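Local coordinates for beta-glucuronidase (uncultured Clostridium sp., PDB 6U7J), which hydrolyses beta-D-glucuronides to release glucuronic acid, and as a gut bacterial enzyme probably reactivates estrogens from their glucuronide conjugates, at residues Ala222-Glu234 / Val239-Val251. Residues are numbered along the deposited sequence; the frame is centred on the assembly and turned at random.
Sequences AEEKFIKVYIRDE and VAESNEMKDMVLV. Unlike the reference sequence in segment 222-234: F226 (reference Ser), R232 (reference Leu).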
loop_
_atom_site.group_PDB
_atom_site.type_symbol
_atom_site.label_atom_id
_atom_site.label_comp_id
_atom_site.label_asym_id
_atom_site.label_seq_id
_atom_site.Cartn_x
_atom_site.Cartn_y
_atom_site.Cartn_z
ATOM N N ALA B 222 17.397 -51.604 29.572
ATOM C CA ALA B 222 17.404 -52.937 30.201
ATOM C C ALA B 222 17.209 -53.981 29.091
ATOM O O ALA B 222 16.132 -54.564 28.910
ATOM C CB ALA B 222 16.337 -53.061 31.293
ATOM N N GLU B 223 18.286 -54.235 28.338
ATOM C CA GLU B 223 18.252 -55.023 27.102
ATOM C C GLU B 223 18.002 -56.519 27.298
ATOM O O GLU B 223 18.547 -57.336 26.543
ATOM C CB GLU B 223 19.575 -54.864 26.341
ATOM C CG GLU B 223 20.083 -53.439 26.193
ATOM C CD GLU B 223 20.608 -53.145 24.787
ATOM O OE1 GLU B 223 20.492 -51.977 24.349
ATOM O OE2 GLU B 223 21.140 -54.074 24.128
ATOM N N GLU B 224 17.212 -56.906 28.294
ATOM C CA GLU B 224 17.005 -58.321 28.596
ATOM C C GLU B 224 15.608 -58.644 29.087
ATOM O O GLU B 224 15.200 -59.808 28.993
ATOM C CB GLU B 224 18.014 -58.819 29.643
ATOM C CG GLU B 224 18.061 -58.000 30.936
ATOM C CD GLU B 224 18.652 -56.610 30.748
ATOM O OE1 GLU B 224 18.357 -55.717 31.571
ATOM O OE2 GLU B 224 19.416 -56.416 29.776
ATOM N N LYS B 225 14.865 -57.683 29.620
ATOM C CA LYS B 225 13.464 -57.936 29.891
ATOM C C LYS B 225 12.719 -58.129 28.575
ATOM O O LYS B 225 13.217 -57.811 27.489
ATOM C CB LYS B 225 12.866 -56.802 30.717
ATOM C CG LYS B 225 13.745 -56.386 31.895
ATOM C CD LYS B 225 13.667 -57.377 33.049
ATOM C CE LYS B 225 14.322 -56.806 34.313
ATOM N NZ LYS B 225 13.504 -55.726 34.961
ATOM N N PHE B 226 11.517 -58.676 28.681
ATOM C CA PHE B 226 10.771 -59.101 27.509
ATOM C C PHE B 226 10.065 -57.904 26.886
ATOM O O PHE B 226 9.637 -56.984 27.590
ATOM C CB PHE B 226 9.767 -60.197 27.889
ATOM C CG PHE B 226 10.409 -61.427 28.509
ATOM C CD1 PHE B 226 10.344 -62.660 27.871
ATOM C CD2 PHE B 226 11.077 -61.349 29.728
ATOM C CE1 PHE B 226 10.936 -63.787 28.437
ATOM C CE2 PHE B 226 11.672 -62.463 30.294
ATOM C CZ PHE B 226 11.600 -63.685 29.648
ATOM N N ILE B 227 9.963 -57.912 25.556
ATOM C CA ILE B 227 9.339 -56.830 24.804
ATOM C C ILE B 227 8.285 -57.414 23.870
ATOM O O ILE B 227 8.436 -58.525 23.352
ATOM C CB ILE B 227 10.385 -56.013 24.008
ATOM C CG1 ILE B 227 9.856 -54.604 23.704
ATOM C CG2 ILE B 227 10.788 -56.742 22.728
ATOM C CD1 ILE B 227 10.937 -53.633 23.264
ATOM N N LYS B 228 7.200 -56.660 23.680
ATOM C CA LYS B 228 6.139 -56.986 22.736
ATOM C C LYS B 228 6.030 -55.852 21.722
ATOM O O LYS B 228 6.008 -54.671 22.098
ATOM C CB LYS B 228 4.794 -57.204 23.450
ATOM C CG LYS B 228 3.743 -57.970 22.625
ATOM C CD LYS B 228 4.110 -59.464 22.440
ATOM C CE LYS B 228 2.877 -60.374 22.304
ATOM N NZ LYS B 228 2.363 -60.545 20.898
ATOM N N VAL B 229 5.979 -56.209 20.441
ATOM C CA VAL B 229 6.006 -55.249 19.345
ATOM C C VAL B 229 4.870 -55.580 18.391
ATOM O O VAL B 229 4.851 -56.668 17.803
ATOM C CB VAL B 229 7.348 -55.262 18.594
ATOM C CG1 VAL B 229 7.273 -54.389 17.347
ATOM C CG2 VAL B 229 8.458 -54.808 19.496
ATOM N N TYR B 230 3.934 -54.651 18.231
ATOM C CA TYR B 230 2.861 -54.784 17.262
ATOM C C TYR B 230 3.053 -53.770 16.143
ATOM O O TYR B 230 3.551 -52.657 16.356
ATOM C CB TYR B 230 1.482 -54.555 17.891
ATOM C CG TYR B 230 1.136 -55.397 19.104
ATOM C CD1 TYR B 230 1.187 -54.856 20.383
ATOM C CD2 TYR B 230 0.719 -56.718 18.971
ATOM C CE1 TYR B 230 0.855 -55.607 21.491
ATOM C CE2 TYR B 230 0.383 -57.476 20.077
ATOM C CZ TYR B 230 0.450 -56.918 21.338
ATOM O OH TYR B 230 0.112 -57.662 22.456
ATOM N N ILE B 231 2.635 -54.151 14.949
ATOM C CA ILE B 231 2.509 -53.217 13.846
ATOM C C ILE B 231 1.023 -53.099 13.563
ATOM O O ILE B 231 0.376 -54.084 13.179
ATOM C CB ILE B 231 3.301 -53.668 12.616
ATOM C CG1 ILE B 231 4.788 -53.729 12.971
ATOM C CG2 ILE B 231 3.051 -52.723 11.454
ATOM C CD1 ILE B 231 5.708 -53.700 11.778
ATOM N N ARG B 232 0.474 -51.910 13.801
ATOM C CA ARG B 232 -0.942 -51.647 13.617
ATOM C C ARG B 232 -1.163 -50.797 12.372
ATOM O O ARG B 232 -0.323 -49.969 12.001
ATOM C CB ARG B 232 -1.537 -50.944 14.837
ATOM C CG ARG B 232 -1.136 -51.561 16.165
ATOM C CD ARG B 232 -2.113 -51.190 17.277
ATOM N NE ARG B 232 -1.855 -51.961 18.490
ATOM C CZ ARG B 232 -2.724 -52.807 19.032
ATOM N NH1 ARG B 232 -3.904 -52.987 18.462
ATOM N NH2 ARG B 232 -2.415 -53.480 20.134
ATOM N N ASP B 233 -2.301 -51.022 11.726
ATOM C CA ASP B 233 -2.692 -50.232 10.573
ATOM C C ASP B 233 -3.414 -48.981 11.076
ATOM O O ASP B 233 -3.439 -48.698 12.276
ATOM C CB ASP B 233 -3.509 -51.091 9.597
ATOM C CG ASP B 233 -4.877 -51.501 10.141
ATOM O OD1 ASP B 233 -5.327 -50.983 11.179
ATOM O OD2 ASP B 233 -5.521 -52.362 9.507
ATOM N N GLU B 234 -4.021 -48.216 10.166
ATOM C CA GLU B 234 -4.674 -46.979 10.575
ATOM C C GLU B 234 -5.986 -47.224 11.299
ATOM O O GLU B 234 -6.425 -46.359 12.063
ATOM C CB GLU B 234 -4.895 -46.079 9.362
ATOM C CG GLU B 234 -3.589 -45.560 8.791
ATOM C CD GLU B 234 -3.771 -44.367 7.870
ATOM O OE1 GLU B 234 -4.814 -44.294 7.175
ATOM O OE2 GLU B 234 -2.853 -43.515 7.838
ATOM N N VAL B 239 -1.183 -56.209 12.620
ATOM C CA VAL B 239 -0.900 -56.558 11.233
ATOM C C VAL B 239 0.408 -57.341 11.221
ATOM O O VAL B 239 0.726 -58.036 10.252
ATOM C CB VAL B 239 -0.876 -55.266 10.381
ATOM C CG1 VAL B 239 0.008 -55.370 9.158
ATOM C CG2 VAL B 239 -2.293 -54.894 9.964
ATOM N N ALA B 240 1.149 -57.256 12.328
ATOM C CA ALA B 240 2.332 -58.067 12.592
ATOM C C ALA B 240 2.567 -58.062 14.099
ATOM O O ALA B 240 2.034 -57.209 14.819
ATOM C CB ALA B 240 3.568 -57.551 11.844
ATOM N N GLU B 241 3.357 -59.033 14.568
ATOM C CA GLU B 241 3.671 -59.198 15.986
ATOM C C GLU B 241 5.085 -59.726 16.138
ATOM O O GLU B 241 5.561 -60.508 15.314
ATOM C CB GLU B 241 2.740 -60.182 16.695
ATOM C CG GLU B 241 1.428 -59.620 17.142
ATOM C CD GLU B 241 0.610 -60.647 17.887
ATOM O OE1 GLU B 241 -0.029 -61.490 17.218
ATOM O OE2 GLU B 241 0.625 -60.624 19.138
ATOM N N SER B 242 5.740 -59.329 17.221
ATOM C CA SER B 242 7.043 -59.901 17.506
ATOM C C SER B 242 7.400 -59.638 18.958
ATOM O O SER B 242 6.940 -58.661 19.563
ATOM C CB SER B 242 8.126 -59.341 16.583
ATOM O OG SER B 242 9.408 -59.831 16.954
ATOM N N ASN B 243 8.205 -60.550 19.507
ATOM C CA ASN B 243 8.823 -60.394 20.817
ATOM C C ASN B 243 10.295 -60.041 20.696
ATOM O O ASN B 243 11.020 -60.081 21.694
ATOM C CB ASN B 243 8.656 -61.672 21.640
ATOM C CG ASN B 243 7.262 -62.237 21.545
ATOM O OD1 ASN B 243 6.316 -61.661 22.080
ATOM N ND2 ASN B 243 7.118 -63.360 20.843
ATOM N N GLU B 244 10.746 -59.710 19.491
ATOM C CA GLU B 244 12.137 -59.380 19.247
ATOM C C GLU B 244 12.356 -57.877 19.359
ATOM O O GLU B 244 11.526 -57.078 18.911
ATOM C CB GLU B 244 12.554 -59.874 17.861
ATOM C CG GLU B 244 12.512 -61.395 17.722
ATOM C CD GLU B 244 13.338 -62.092 18.795
ATOM O OE1 GLU B 244 14.584 -61.950 18.783
ATOM O OE2 GLU B 244 12.733 -62.759 19.665
ATOM N N MET B 245 13.482 -57.497 19.963
ATOM C CA MET B 245 13.861 -56.093 20.037
ATOM C C MET B 245 14.431 -55.571 18.727
ATOM O O MET B 245 14.381 -54.361 18.474
ATOM C CB MET B 245 14.869 -55.887 21.158
ATOM C CG MET B 245 14.191 -55.822 22.503
ATOM S SD MET B 245 14.977 -54.686 23.627
ATOM C CE MET B 245 14.646 -55.472 25.203
ATOM N N LYS B 246 14.976 -56.458 17.903
ATOM C CA LYS B 246 15.463 -56.136 16.574
ATOM C C LYS B 246 14.933 -57.230 15.663
ATOM O O LYS B 246 15.198 -58.415 15.900
ATOM C CB LYS B 246 16.994 -56.063 16.553
ATOM C CG LYS B 246 17.610 -55.995 15.168
ATOM C CD LYS B 246 19.126 -55.865 15.249
ATOM C CE LYS B 246 19.717 -55.455 13.902
ATOM N NZ LYS B 246 20.939 -54.600 14.047
ATOM N N ASP B 247 14.148 -56.848 14.661
ATOM C CA ASP B 247 13.405 -57.837 13.897
ATOM C C ASP B 247 13.037 -57.281 12.529
ATOM O O ASP B 247 13.162 -56.083 12.252
ATOM C CB ASP B 247 12.144 -58.287 14.637
ATOM C CG ASP B 247 11.701 -59.697 14.246
ATOM O OD1 ASP B 247 10.709 -60.192 14.826
ATOM O OD2 ASP B 247 12.338 -60.310 13.363
ATOM N N MET B 248 12.548 -58.187 11.688
ATOM C CA MET B 248 12.238 -57.937 10.288
ATOM C C MET B 248 10.929 -58.676 10.027
ATOM O O MET B 248 10.926 -59.905 9.927
ATOM C CB MET B 248 13.373 -58.444 9.407
ATOM C CG MET B 248 13.352 -58.005 7.968
ATOM S SD MET B 248 14.628 -58.862 7.007
ATOM C CE MET B 248 13.654 -60.040 6.059
ATOM N N VAL B 249 9.812 -57.947 9.965
ATOM C CA VAL B 249 8.504 -58.589 9.877
ATOM C C VAL B 249 7.758 -58.108 8.641
ATOM O O VAL B 249 8.027 -57.039 8.079
ATOM C CB VAL B 249 7.647 -58.367 11.139
ATOM C CG1 VAL B 249 8.406 -58.821 12.390
ATOM C CG2 VAL B 249 7.240 -56.921 11.252
ATOM N N LEU B 250 6.776 -58.915 8.246
ATOM C CA LEU B 250 6.078 -58.810 6.974
ATOM C C LEU B 250 4.768 -58.048 7.131
ATOM O O LEU B 250 4.037 -58.236 8.108
ATOM C CB LEU B 250 5.788 -60.211 6.425
ATOM C CG LEU B 250 5.265 -60.435 5.006
ATOM C CD1 LEU B 250 6.026 -59.595 3.992
ATOM C CD2 LEU B 250 5.353 -61.923 4.663
ATOM N N VAL B 251 4.475 -57.191 6.158
ATOM C CA VAL B 251 3.205 -56.481 6.073
ATOM C C VAL B 251 2.659 -56.779 4.684
ATOM O O VAL B 251 3.045 -56.130 3.703
ATOM C CB VAL B 251 3.358 -54.973 6.306
ATOM C CG1 VAL B 251 1.997 -54.310 6.479
ATOM C CG2 VAL B 251 4.232 -54.719 7.520
#
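K225 O meets the methyl of M245 at the mouth of a beta hairpin, strand 227-232 with strand 238-242, in the immunoglobulin-like beta-sandwich domain of this glycoside hydrolase family 2 enzyme. The two strand axes run at 171°, hence antiparallel, and 238-242 is an outer strand of its four-stranded sheet; 246-251 then crosses to the opposing sheet and pairs with 211-220. M245 sits at that crossing: I227 CG2 packs against M245 CG at 3.5 Å, and F271 also touches the methionine.

K228, bent at chi2 and chi4, brings NZ back to E241 OE2 in a salt bridge of 2.5 Å, while its CD passes N243 OD1. V229 and S242 form a hydrogen-bonded pair, V229 N to S242 O at 2.8 Å and S242 N to V229 O at 2.9 Å, both bent at the hydrogen. The S242 side chain points to the same face of the sheet as V229; its OG accepts from E244 N, an ST turn, and donates to D247 OD1 on its anti lone pair, which links strand 238-242 to strand 246-251.

The Y230 ring lies beside E241, ring and carboxylate planes 21° apart, with OE2 at the ring edge 3.3 Å from CE2; OE2 thus touches both lysine and tyrosine. I231 faces V239 and A240 together, a classic beta bulge, and its N reaches A240 O from above the carbonyl plane at 3.1 Å. With CG1 anti to the carbonyl carbon (chi1 -62°), the isoleucine bridges toward the opposing sheet, where I231 CD1 lies 3.6 Å from V249 CG2.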